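Anophensin (Anopheles stephensi, PDB 6XMB) inhibits the host kallikrein-kinin system by blocking reciprocal activation of coagulation factor XII and prekallikrein, and weakly inhibits the alternative complement pathway. Local coordinates at residues A[4-7]-A[8-12]; A[97-100]-A[101-105]. All coordinates share one frame; numbering follows the deposited sequence.

In the fold
The all-helical chain consists of helix 6-49, helix 59-80 and helix 92-116, and the two contacts lie on its first and last helices. Contact 1 comes first along the chain, at the start of helix 6-49, and is complete before contact 2 begins inside helix 92-116. Their centres are about 41 Å apart and their nearest atoms about 28 Å, so neither touches the other. Contact 2, centred about 9 Å from the centre of the chain, packs against both other helices. Contact 1, about 37 Å from that centre, meets the second subunit. The long first helix thus serves the three-helix packing along its later part and the subunit interface at its start.

Contact 1 of 2, residues A[4-7]-A[8-12]; sequences TRKH and VQQLM
The carbonyl O of Arg5, the N-cap residue, receives two weak hydrogen bonds, from Val8 N at 3.2 Å and from Gln9 N at 3.4 Å. The bonds that follow are firmer: Gln10 N bonds to Lys6 O at 3.1 Å and Leu11 N to His7 O at 3.0 Å. Over this backbone, the amide of Gln10 folds back toward the helix start. Its NE2 packs against Lys6 CG at 3.4 Å, while OE1 approaches His7 CA at 3.3 Å. With chi1 at 60°, His7 holds CG between its own N and carbonyl carbon, which brings ring atom CD2 within 3.7 Å of Val8 CG2; Arg5 CB lies over one face of the ring, offset toward the rim. Among the exposed residues, Thr4 CG2 meets Gln9 NE2 at 3.6 Å, the two side chains crossing at about a right angle. Arg5 NE forms a salt bridge with Glu2. This first turn of helix 6-49 abuts the second subunit: His7 ND1 bonds to Ala55 O of the second subunit, His7 packs on Pro52 of the same subunit, and Val8 rests on its Met49, the last residue of helix 6-49 there.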
loop_
_atom_site.group_PDB
_atom_site.type_symbol
_atom_site.label_atom_id
_atom_site.label_comp_id
_atom_site.label_asym_id
_atom_site.label_seq_id
_atom_site.Cartn_x
_atom_site.Cartn_y
_atom_site.Cartn_z
ATOM N N THR A 4 20.118 -11.119 -27.625
ATOM C CA THR A 4 18.894 -10.698 -26.957
ATOM C C THR A 4 18.101 -9.773 -27.865
ATOM O O THR A 4 18.633 -8.777 -28.368
ATOM C CB THR A 4 19.232 -9.996 -25.638
ATOM O OG1 THR A 4 19.831 -10.934 -24.728
ATOM C CG2 THR A 4 17.973 -9.391 -25.015
ATOM N N ARG A 5 16.843 -10.116 -28.102
ATOM C CA ARG A 5 16.054 -9.301 -28.997
ATOM C C ARG A 5 15.811 -7.943 -28.358
ATOM O O ARG A 5 15.597 -7.837 -27.147
ATOM C CB ARG A 5 14.729 -9.995 -29.334
ATOM C CG ARG A 5 14.891 -11.329 -30.071
ATOM C CD ARG A 5 13.755 -12.268 -29.693
ATOM N NE ARG A 5 14.018 -13.679 -29.973
ATOM C CZ ARG A 5 13.147 -14.496 -30.572
ATOM N NH1 ARG A 5 11.959 -14.043 -30.961
ATOM N NH2 ARG A 5 13.458 -15.769 -30.771
ATOM N N LYS A 6 15.889 -6.899 -29.181
ATOM C CA LYS A 6 15.612 -5.554 -28.707
ATOM C C LYS A 6 14.232 -5.469 -28.067
ATOM O O LYS A 6 14.061 -4.837 -27.020
ATOM C CB LYS A 6 15.739 -4.563 -29.864
ATOM C CG LYS A 6 15.547 -3.108 -29.455
ATOM C CD LYS A 6 15.858 -2.147 -30.610
ATOM C CE LYS A 6 17.332 -1.823 -30.709
ATOM N NZ LYS A 6 17.559 -0.702 -31.666
ATOM N N HIS A 7 13.235 -6.116 -28.662
ATOM C CA HIS A 7 11.901 -5.970 -28.118
ATOM C C HIS A 7 11.709 -6.710 -26.803
ATOM O O HIS A 7 10.838 -6.326 -26.014
ATOM C CB HIS A 7 10.862 -6.400 -29.145
ATOM C CG HIS A 7 10.983 -7.819 -29.603
ATOM N ND1 HIS A 7 11.042 -8.158 -30.938
ATOM C CD2 HIS A 7 11.005 -8.987 -28.917
ATOM C CE1 HIS A 7 11.110 -9.474 -31.054
ATOM N NE2 HIS A 7 11.090 -10.001 -29.842
ATOM N N VAL A 8 12.506 -7.736 -26.529
ATOM C CA VAL A 8 12.480 -8.314 -25.195
ATOM C C VAL A 8 12.967 -7.293 -24.167
ATOM O O VAL A 8 12.400 -7.169 -23.077
ATOM C CB VAL A 8 13.315 -9.602 -25.155
ATOM C CG1 VAL A 8 13.442 -10.090 -23.723
ATOM C CG2 VAL A 8 12.687 -10.673 -26.035
ATOM N N GLN A 9 14.003 -6.529 -24.502
ATOM C CA GLN A 9 14.479 -5.523 -23.559
ATOM C C GLN A 9 13.467 -4.405 -23.345
ATOM O O GLN A 9 13.359 -3.892 -22.231
ATOM C CB GLN A 9 15.806 -4.947 -24.034
ATOM C CG GLN A 9 16.989 -5.653 -23.441
ATOM C CD GLN A 9 18.235 -5.503 -24.279
ATOM O OE1 GLN A 9 18.241 -4.779 -25.285
ATOM N NE2 GLN A 9 19.302 -6.200 -23.879
ATOM N N GLN A 10 12.719 -4.019 -24.386
ATOM C CA GLN A 10 11.695 -2.991 -24.226
ATOM C C GLN A 10 10.526 -3.496 -23.401
ATOM O O GLN A 10 9.934 -2.730 -22.629
ATOM C CB GLN A 10 11.189 -2.515 -25.584
ATOM C CG GLN A 10 12.150 -1.601 -26.300
ATOM C CD GLN A 10 12.186 -1.846 -27.791
ATOM O OE1 GLN A 10 11.488 -2.729 -28.302
ATOM N NE2 GLN A 10 13.011 -1.070 -28.507
ATOM N N LEU A 11 10.163 -4.764 -23.565
ATOM C CA LEU A 11 9.123 -5.342 -22.727
ATOM C C LEU A 11 9.555 -5.373 -21.269
ATOM O O LEU A 11 8.771 -5.021 -20.377
ATOM C CB LEU A 11 8.794 -6.740 -23.215
ATOM C CG LEU A 11 7.559 -7.396 -22.621
ATOM C CD1 LEU A 11 6.314 -6.545 -22.827
ATOM C CD2 LEU A 11 7.402 -8.759 -23.253
ATOM N N MET A 12 10.805 -5.781 -21.014
ATOM C CA MET A 12 11.280 -5.918 -19.646
ATOM C C MET A 12 11.493 -4.562 -18.997
ATOM O O MET A 12 11.492 -4.460 -17.771
ATOM C CB MET A 12 12.595 -6.688 -19.605
ATOM C CG MET A 12 12.582 -8.108 -20.137
ATOM S SD MET A 12 14.137 -8.923 -19.639
ATOM C CE MET A 12 14.231 -8.231 -17.940
#

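Contact 2 of 2, residues A[97-100]-A[101-105]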
loop_
_atom_site.group_PDB
_atom_site.type_symbol
_atom_site.label_atom_id
_atom_site.label_comp_id
_atom_site.label_asym_id
_atom_site.label_seq_id
_atom_site.Cartn_x
_atom_site.Cartn_y
_atom_site.Cartn_z
ATOM N N ALA A 97 4.853 16.144 -0.097
ATOM C CA ALA A 97 3.728 17.014 0.222
ATOM C C ALA A 97 2.799 16.413 1.270
ATOM O O ALA A 97 2.267 17.144 2.121
ATOM C CB ALA A 97 2.945 17.329 -1.049
ATOM N N ALA A 98 2.614 15.091 1.237
ATOM C CA ALA A 98 1.640 14.412 2.083
ATOM C C ALA A 98 2.214 13.918 3.395
ATOM O O ALA A 98 1.477 13.801 4.378
ATOM C CB ALA A 98 1.032 13.219 1.340
ATOM N N GLU A 99 3.499 13.595 3.439
ATOM C CA GLU A 99 4.053 13.049 4.677
ATOM C C GLU A 99 4.029 14.050 5.816
ATOM O O GLU A 99 3.624 13.665 6.930
ATOM C CB GLU A 99 5.471 12.518 4.443
ATOM C CG GLU A 99 5.997 11.903 5.717
ATOM C CD GLU A 99 7.332 11.232 5.575
ATOM O OE1 GLU A 99 8.374 11.934 5.537
ATOM O OE2 GLU A 99 7.350 9.988 5.541
ATOM N N PRO A 100 4.478 15.303 5.662
ATOM C CA PRO A 100 4.472 16.214 6.819
ATOM C C PRO A 100 3.078 16.396 7.410
ATOM O O PRO A 100 2.907 16.299 8.628
ATOM C CB PRO A 100 5.037 17.522 6.243
ATOM C CG PRO A 100 5.779 17.110 5.010
ATOM C CD PRO A 100 5.000 15.975 4.452
ATOM N N THR A 101 2.071 16.613 6.565
ATOM C CA THR A 101 0.679 16.633 7.021
ATOM C C THR A 101 0.355 15.414 7.886
ATOM O O THR A 101 -0.198 15.547 8.979
ATOM C CB THR A 101 -0.248 16.705 5.803
ATOM O OG1 THR A 101 -0.015 17.930 5.095
ATOM C CG2 THR A 101 -1.715 16.610 6.213
ATOM N N TYR A 102 0.744 14.213 7.429
ATOM C CA TYR A 102 0.472 12.982 8.173
ATOM C C TYR A 102 1.228 12.935 9.494
ATOM O O TYR A 102 0.663 12.552 10.523
ATOM C CB TYR A 102 0.826 11.781 7.298
ATOM C CG TYR A 102 0.893 10.409 7.974
ATOM C CD1 TYR A 102 -0.281 9.708 8.312
ATOM C CD2 TYR A 102 2.131 9.787 8.213
ATOM C CE1 TYR A 102 -0.225 8.444 8.890
ATOM C CE2 TYR A 102 2.205 8.531 8.786
ATOM C CZ TYR A 102 1.031 7.848 9.113
ATOM O OH TYR A 102 1.108 6.584 9.693
ATOM N N LEU A 103 2.513 13.294 9.484
ATOM C CA LEU A 103 3.285 13.286 10.719
ATOM C C LEU A 103 2.779 14.349 11.678
ATOM O O LEU A 103 2.667 14.103 12.879
ATOM C CB LEU A 103 4.773 13.491 10.406
ATOM C CG LEU A 103 5.443 12.330 9.673
ATOM C CD1 LEU A 103 6.917 12.615 9.384
ATOM C CD2 LEU A 103 5.284 11.045 10.457
ATOM N N ASP A 104 2.470 15.542 11.176
ATOM C CA ASP A 104 1.845 16.545 12.036
ATOM C C ASP A 104 0.481 16.077 12.546
ATOM O O ASP A 104 0.077 16.441 13.652
ATOM C CB ASP A 104 1.713 17.877 11.292
ATOM C CG ASP A 104 1.227 19.005 12.192
ATOM O OD1 ASP A 104 1.998 19.463 13.067
ATOM O OD2 ASP A 104 0.061 19.454 12.026
ATOM N N GLY A 105 -0.223 15.242 11.778
ATOM C CA GLY A 105 -1.474 14.686 12.277
ATOM C C GLY A 105 -1.265 13.736 13.440
ATOM O O GLY A 105 -1.963 13.810 14.457
#
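Three backbone hydrogen bonds join residues 97-100 to 101-105: Tyr102 N to Ala98 O at 3.2 Å, Leu103 N to Glu99 O at 2.8 Å and Asp104 N to Pro100 O at 2.7 Å. The last two are nearly straight, with N-H...O angles of 166° and 173°. Pro100 has no N-H to give to the turn before it, and the helix is kinked there; its own carbonyl nevertheless carries the bond to Asp104. Two side chains make polar bonds to helix 6-49. The carboxylate of Glu99 lies at the end of a chain that is extended from CG onward, and its OE2 forms a salt bridge with Arg31, while Tyr102 OH bonds to Ala32 O. Helix 92-116 packs against both other helices in a three-helix arrangement, with Ala98 and Glu99 on Phe76 of helix 59-80 and Leu103 on Gln39 of helix 6-49. Apolar contact joins Glu99 and Leu103, one turn apart, where Leu103 CD1 lies 3.8 Å from Glu99 CG. The aromatic contact belongs to buried Tyr102. With CG anti to the backbone N (chi1 168°), its ring stacks with Phe76, and the side chain touches Leu72 of helix 59-80 and Val36 of helix 6-49.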